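Outer envelope protein 64, mitochondrial (Arabidopsis thaliana, PDB 6HPG) probably acts as a chaperone receptor at the mitochondrial outer membrane, its TPR domain serving Hsp90-dependent delivery of proteins for import. Local coordinates at residues 37-47 with 62-73. Sequence-based numbering, arbitrary orientation.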
ATOM      1  N   GLY A  37       9.850  -5.157 -12.131  1.00 24.14           N
ATOM      2  CA  GLY A  37       9.862  -5.630 -10.762  1.00 22.37           C
ATOM      3  C   GLY A  37      10.614  -4.749  -9.775  1.00 23.02           C
ATOM      4  O   GLY A  37      10.743  -5.103  -8.610  1.00 31.29           O
ATOM      5  N   ALA A  38      11.089  -3.595 -10.222  1.00 22.78           N
ATOM      6  CA  ALA A  38      11.894  -2.698  -9.411  1.00 24.31           C
ATOM      7  C   ALA A  38      11.172  -1.407  -9.163  1.00 22.08           C
ATOM      8  O   ALA A  38      11.831  -0.385  -9.059  1.00 23.18           O
ATOM      9  CB  ALA A  38      13.258  -2.425 -10.116  1.00 22.39           C
ATOM     10  N   ASN A  39       9.837  -1.425  -9.076  1.00 25.04           N
ATOM     11  CA  ASN A  39       9.064  -0.187  -8.802  1.00 22.73           C
ATOM     12  C   ASN A  39       8.224  -0.336  -7.560  1.00 21.98           C
ATOM     13  O   ASN A  39       7.292  -1.156  -7.531  1.00 20.50           O
ATOM     14  CB  ASN A  39       8.181   0.186  -9.974  1.00 26.10           C
ATOM     15  CG  ASN A  39       7.620   1.594  -9.843  1.00 25.08           C
ATOM     16  OD1 ASN A  39       6.669   1.837  -9.088  1.00 26.95           O
ATOM     17  ND2 ASN A  39       8.242   2.533 -10.521  1.00 27.58           N
ATOM     18  N   ALA A  40       8.563   0.441  -6.531  1.00 18.65           N
ATOM     19  CA  ALA A  40       7.889   0.330  -5.247  1.00 19.31           C
ATOM     20  C   ALA A  40       6.414   0.682  -5.343  1.00 19.10           C
ATOM     21  O   ALA A  40       5.587   0.058  -4.672  1.00 19.13           O
ATOM     22  CB  ALA A  40       8.558   1.215  -4.223  1.00 24.13           C
ATOM     23  N   THR A  41       6.100   1.721  -6.127  1.00 20.12           N
ATOM     24  CA  THR A  41       4.708   2.181  -6.333  1.00 18.56           C
ATOM     25  C   THR A  41       3.796   1.073  -6.948  1.00 21.01           C
ATOM     26  O   THR A  41       2.617   0.954  -6.613  1.00 16.69           O
ATOM     27  CB  THR A  41       4.755   3.469  -7.180  1.00 20.18           C
ATOM     28  OG1 THR A  41       5.569   4.406  -6.494  1.00 23.17           O
ATOM     29  CG2 THR A  41       3.385   4.084  -7.391  1.00 20.36           C
ATOM     30  N   TYR A  42       4.355   0.201  -7.788  1.00 19.79           N
ATOM     31  CA  TYR A  42       3.526  -0.845  -8.417  1.00 20.46           C
ATOM     32  C   TYR A  42       3.036  -1.835  -7.377  1.00 20.24           C
ATOM     33  O   TYR A  42       1.845  -2.159  -7.329  1.00 18.43           O
ATOM     34  CB  TYR A  42       4.316  -1.639  -9.469  1.00 20.48           C
ATOM     35  CG  TYR A  42       4.753  -0.936 -10.727  1.00 17.42           C
ATOM     36  CD1 TYR A  42       4.644   0.432 -10.884  1.00 14.37           C
ATOM     37  CD2 TYR A  42       5.374  -1.672 -11.740  1.00 16.50           C
ATOM     38  CE1 TYR A  42       5.073   1.027 -12.018  1.00 16.38           C
ATOM     39  CE2 TYR A  42       5.782  -1.084 -12.906  1.00 14.57           C
ATOM     40  CZ  TYR A  42       5.671   0.269 -13.038  1.00 15.69           C
ATOM     41  OH  TYR A  42       6.118   0.882 -14.183  1.00 15.95           O
ATOM     42  N   TYR A  43       3.973  -2.265  -6.516  1.00 17.05           N
ATOM     43  CA  TYR A  43       3.669  -3.065  -5.333  1.00 16.72           C
ATOM     44  C   TYR A  43       2.725  -2.372  -4.294  1.00 15.72           C
ATOM     45  O   TYR A  43       1.805  -2.997  -3.762  1.00 13.06           O
ATOM     46  CB  TYR A  43       4.976  -3.524  -4.625  1.00 17.96           C
ATOM     47  CG  TYR A  43       5.718  -4.714  -5.290  1.00 14.09           C
ATOM     48  CD1 TYR A  43       5.370  -6.009  -4.988  1.00 14.25           C
ATOM     49  CD2 TYR A  43       6.777  -4.509  -6.153  1.00 17.81           C
ATOM     50  CE1 TYR A  43       6.045  -7.120  -5.557  1.00 17.72           C
ATOM     51  CE2 TYR A  43       7.474  -5.606  -6.742  1.00 15.77           C
ATOM     52  CZ  TYR A  43       7.086  -6.902  -6.432  1.00 15.52           C
ATOM     53  OH  TYR A  43       7.721  -7.978  -6.983  1.00 24.84           O
ATOM     54  N   CYS A  44       2.993  -1.108  -4.008  1.00 16.56           N
ATOM     55  CA  CYS A  44       2.181  -0.357  -3.047  1.00 16.27           C
ATOM     56  C   CYS A  44       0.758  -0.197  -3.518  1.00 16.86           C
ATOM     57  O   CYS A  44      -0.181  -0.283  -2.723  1.00 19.45           O
ATOM     58  CB  CYS A  44       2.751   1.021  -2.821  1.00 17.16           C
ATOM     59  SG  CYS A  44       2.366   1.581  -1.144  1.00 22.16           S
ATOM     60  N   ASN A  45       0.600   0.102  -4.812  1.00 18.61           N
ATOM     61  CA  ASN A  45      -0.708   0.142  -5.412  1.00 18.17           C
ATOM     62  C   ASN A  45      -1.385  -1.243  -5.330  1.00 18.46           C
ATOM     63  O   ASN A  45      -2.566  -1.345  -5.016  1.00 19.89           O
ATOM     64  CB  ASN A  45      -0.642   0.632  -6.866  1.00 18.49           C
ATOM     65  CG  ASN A  45      -0.354   2.111  -6.982  1.00 18.01           C
ATOM     66  OD1 ASN A  45      -0.317   2.848  -5.984  1.00 21.03           O
ATOM     67  ND2 ASN A  45      -0.146   2.559  -8.192  1.00 18.15           N
ATOM     68  N   ARG A  46      -0.666  -2.309  -5.605  1.00 18.01           N
ATOM     69  CA  ARG A  46      -1.322  -3.597  -5.550  1.00 16.63           C
ATOM     70  C   ARG A  46      -1.765  -3.932  -4.139  1.00 17.15           C
ATOM     71  O   ARG A  46      -2.827  -4.533  -3.957  1.00 16.19           O
ATOM     72  CB  ARG A  46      -0.446  -4.714  -6.104  1.00 15.84           C
ATOM     73  CG  ARG A  46      -1.286  -5.934  -6.441  1.00 16.54           C
ATOM     74  CD  ARG A  46      -0.520  -6.994  -7.189  1.00 16.42           C
ATOM     75  NE  ARG A  46       0.643  -7.453  -6.437  1.00 18.52           N
ATOM     76  CZ  ARG A  46       1.464  -8.427  -6.861  1.00 20.21           C
ATOM     77  NH1 ARG A  46       1.233  -9.107  -7.997  1.00 16.17           N
ATOM     78  NH2 ARG A  46       2.505  -8.743  -6.132  1.00 19.77           N
ATOM     79  N   ALA A  47      -0.929  -3.591  -3.133  1.00 16.00           N
ATOM     80  CA  ALA A  47      -1.398  -3.671  -1.752  1.00 16.29           C
ATOM     81  C   ALA A  47      -2.750  -3.017  -1.526  1.00 15.98           C
ATOM     82  O   ALA A  47      -3.607  -3.576  -0.833  1.00 15.42           O
ATOM     83  CB  ALA A  47      -0.407  -3.056  -0.790  1.00 16.74           C
ATOM     84  N   ASP A  62       3.226  -7.360  -0.097  1.00 20.74           N
ATOM     85  CA  ASP A  62       3.456  -6.284  -1.075  1.00 21.30           C
ATOM     86  C   ASP A  62       3.975  -4.970  -0.481  1.00 17.32           C
ATOM     87  O   ASP A  62       4.772  -4.309  -1.121  1.00 17.54           O
ATOM     88  CB  ASP A  62       2.178  -5.988  -1.870  1.00 22.60           C
ATOM     89  CG  ASP A  62       1.984  -6.894  -3.062  1.00 25.19           C
ATOM     90  OD1 ASP A  62       2.821  -7.834  -3.304  1.00 21.88           O
ATOM     91  OD2 ASP A  62       0.938  -6.662  -3.729  1.00 19.69           O
ATOM     92  N   CYS A  63       3.428  -4.521   0.651  1.00 18.34           N
ATOM     93  CA  CYS A  63       3.994  -3.347   1.306  1.00 18.13           C
ATOM     94  C   CYS A  63       5.387  -3.632   1.769  1.00 19.08           C
ATOM     95  O   CYS A  63       6.206  -2.734   1.763  1.00 20.92           O
ATOM     96  CB  CYS A  63       3.226  -2.921   2.535  1.00 15.76           C
ATOM     97  SG  CYS A  63       1.563  -2.482   2.162  1.00 18.89           S
ATOM     98  N   THR A  64       5.634  -4.859   2.230  1.00 23.75           N
ATOM     99  CA  THR A  64       6.983  -5.242   2.660  1.00 23.55           C
ATOM    100  C   THR A  64       7.988  -5.237   1.493  1.00 25.87           C
ATOM    101  O   THR A  64       9.142  -4.845   1.705  1.00 26.40           O
ATOM    102  CB  THR A  64       6.982  -6.572   3.451  1.00 23.21           C
ATOM    103  OG1 THR A  64       6.217  -6.404   4.660  1.00 22.03           O
ATOM    104  CG2 THR A  64       8.431  -6.987   3.869  1.00 25.82           C
ATOM    105  N   LYS A  65       7.571  -5.631   0.276  1.00 23.11           N
ATOM    106  CA  LYS A  65       8.472  -5.554  -0.894  1.00 22.95           C
ATOM    107  C   LYS A  65       8.699  -4.129  -1.347  1.00 22.20           C
ATOM    108  O   LYS A  65       9.819  -3.740  -1.788  1.00 19.62           O
ATOM    109  CB  LYS A  65       7.915  -6.346  -2.081  1.00 30.28           C
ATOM    110  CG  LYS A  65       8.881  -6.446  -3.262  1.00 35.92           C
ATOM    111  CD  LYS A  65       9.649  -7.760  -3.240  1.00 45.51           C
ATOM    112  CE  LYS A  65      10.507  -7.960  -4.488  1.00 44.31           C
ATOM    113  NZ  LYS A  65      10.248  -9.295  -5.102  1.00 45.53           N
ATOM    114  N   ALA A  66       7.628  -3.341  -1.263  1.00 19.19           N
ATOM    115  CA  ALA A  66       7.706  -1.922  -1.601  1.00 21.42           C
ATOM    116  C   ALA A  66       8.759  -1.215  -0.724  1.00 22.17           C
ATOM    117  O   ALA A  66       9.485  -0.351  -1.194  1.00 21.01           O
ATOM    118  CB  ALA A  66       6.345  -1.253  -1.454  1.00 19.94           C
ATOM    119  N   MET A  67       8.838  -1.602   0.542  1.00 23.64           N
ATOM    120  CA  MET A  67       9.824  -0.973   1.437  1.00 25.74           C
ATOM    121  C   MET A  67      11.260  -1.436   1.110  1.00 23.05           C
ATOM    122  O   MET A  67      12.172  -0.670   1.290  1.00 25.72           O
ATOM    123  CB  MET A  67       9.493  -1.267   2.880  1.00 21.81           C
ATOM    124  CG  MET A  67       8.179  -0.706   3.372  1.00 25.75           C
ATOM    125  SD  MET A  67       7.767  -1.532   4.914  1.00 27.78           S
ATOM    126  CE  MET A  67       6.053  -1.011   5.134  1.00 28.80           C
ATOM    127  N   LEU A  68      11.438  -2.667   0.625  1.00 26.95           N
ATOM    128  CA  LEU A  68      12.759  -3.166   0.152  1.00 27.02           C
ATOM    129  C   LEU A  68      13.280  -2.343  -1.015  1.00 30.16           C
ATOM    130  O   LEU A  68      14.433  -1.950  -1.061  1.00 27.76           O
ATOM    131  CB  LEU A  68      12.676  -4.623  -0.297  1.00 31.24           C
ATOM    132  CG  LEU A  68      12.252  -5.731   0.663  1.00 39.01           C
ATOM    133  CD1 LEU A  68      12.321  -7.068  -0.065  1.00 48.34           C
ATOM    134  CD2 LEU A  68      13.125  -5.759   1.904  1.00 42.21           C
ATOM    135  N   ILE A  69      12.388  -2.069  -1.958  1.00 32.25           N
ATOM    136  CA  ILE A  69      12.700  -1.233  -3.095  1.00 30.70           C
ATOM    137  C   ILE A  69      12.898   0.220  -2.645  1.00 27.99           C
ATOM    138  O   ILE A  69      13.835   0.880  -3.069  1.00 26.18           O
ATOM    139  CB  ILE A  69      11.598  -1.356  -4.185  1.00 29.00           C
ATOM    140  CG1 ILE A  69      11.600  -2.777  -4.771  1.00 30.71           C
ATOM    141  CG2 ILE A  69      11.815  -0.334  -5.295  1.00 35.98           C
ATOM    142  CD1 ILE A  69      10.318  -3.175  -5.501  1.00 26.31           C
ATOM    143  N   ASP A  70      12.031   0.722  -1.764  1.00 29.11           N
ATOM    144  CA  ASP A  70      12.140   2.100  -1.318  1.00 24.96           C
ATOM    145  C   ASP A  70      11.609   2.269   0.095  1.00 28.55           C
ATOM    146  O   ASP A  70      10.387   2.376   0.347  1.00 24.72           O
ATOM    147  CB  ASP A  70      11.399   3.002  -2.288  1.00 28.08           C
ATOM    148  CG  ASP A  70      11.380   4.473  -1.871  1.00 24.93           C
ATOM    149  OD1 ASP A  70      12.265   4.950  -1.123  1.00 27.44           O
ATOM    150  OD2 ASP A  70      10.450   5.153  -2.331  1.00 25.44           O
ATOM    151  N   LYS A  71      12.568   2.339   0.997  1.00 27.73           N
ATOM    152  CA  LYS A  71      12.316   2.573   2.417  1.00 28.97           C
ATOM    153  C   LYS A  71      11.470   3.759   2.734  1.00 24.28           C
ATOM    154  O   LYS A  71      10.840   3.765   3.774  1.00 27.14           O
ATOM    155  CB  LYS A  71      13.653   2.742   3.172  1.00 42.51           C
ATOM    156  CG  LYS A  71      14.169   1.442   3.771  1.00 53.82           C
ATOM    157  CD  LYS A  71      15.295   1.652   4.777  1.00 65.29           C
ATOM    158  CE  LYS A  71      15.290   0.551   5.832  1.00 70.14           C
ATOM    159  NZ  LYS A  71      16.414   0.702   6.794  1.00 79.02           N
ATOM    160  N   LYS A  72      11.498   4.794   1.889  1.00 25.99           N
ATOM    161  CA  LYS A  72      10.804   6.036   2.186  1.00 24.54           C
ATOM    162  C   LYS A  72       9.361   6.085   1.630  1.00 20.98           C
ATOM    163  O   LYS A  72       8.740   7.103   1.698  1.00 18.99           O
ATOM    164  CB  LYS A  72      11.647   7.211   1.711  1.00 30.49           C
ATOM    165  CG  LYS A  72      12.958   7.319   2.483  1.00 36.04           C
ATOM    166  CD  LYS A  72      13.864   8.383   1.898  1.00 42.28           C
ATOM    167  CE  LYS A  72      15.023   8.685   2.834  1.00 46.90           C
ATOM    168  NZ  LYS A  72      16.072   9.509   2.169  1.00 52.80           N
ATOM    169  N   ASN A  73       8.839   4.983   1.085  1.00 21.11           N
ATOM    170  CA  ASN A  73       7.474   4.941   0.607  1.00 19.72           C
ATOM    171  C   ASN A  73       6.422   5.026   1.721  1.00 22.19           C
ATOM    172  O   ASN A  73       6.125   4.029   2.372  1.00 23.12           O
ATOM    173  CB  ASN A  73       7.198   3.669  -0.204  1.00 22.66           C
ATOM    174  CG  ASN A  73       5.875   3.750  -0.906  1.00 22.17           C
ATOM    175  OD1 ASN A  73       4.826   3.833  -0.248  1.00 22.98           O
ATOM    176  ND2 ASN A  73       5.911   3.893  -2.229  1.00 28.84           N
TER
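Tyr-43 and Ala-40 pack on Asp-62, Ala-66 and Ile-69 where the two antiparallel helices of the second TPR repeat meet. The start of helix 40-52 lies against the end of helix 56-69 in the helical hairpin of this tetratricopeptide fold. The axes of segments 40-47 and 62-69 come within 8.0 Å, with N-to-C directions 163° apart. The backbones are closest at two small residues, with Ala-40 CA 4.3 Å from Ala-66 CA. Ala-40 CB sits 3.5 Å from Ala-66 O. Ile-69 CG2 packs on Ala-40 CB at 3.8 Å.

Tyr-43 is a knob in the hole formed by Asp-62, Lys-65, Ala-66 and Ile-69. Lys-65 CG lies 3.6 Å from the centroid of the Tyr-43 ring, over one face, a CH-pi contact. The lysine chain bends at chi2, and its NZ makes a weak hydrogen bond to Tyr-43 OH. Ile-69 CD1 approaches the same ring at CD2, while Asp-62 OD1 comes to its edge.

Cys-63 SG touches Ala-47 CB. At the other end, Asn-73 OD1 caps Ala-76 N of the next helix and also lies near Cys-44 SG. Asn-45 points away from helix 56-69, and its ND2 hydrogen-bonds the backbone of a bound peptide.

Asp-62 is buried, and its charge is met by Arg-46 in a side-on salt bridge. Arg-46 NH1 is also hydrogen-bonded to Thr-30 OG1, in the first repeat. The Arg-46 chain bends at chi3 (58°), and its guanidinium lies within 5° of the Asp-62 carboxylate plane. Arg-46 NE reaches Asp-62 OD2 at 2.8 Å and Arg-46 NH2 reaches Asp-62 OD1 at 3.0 Å, both on the syn side.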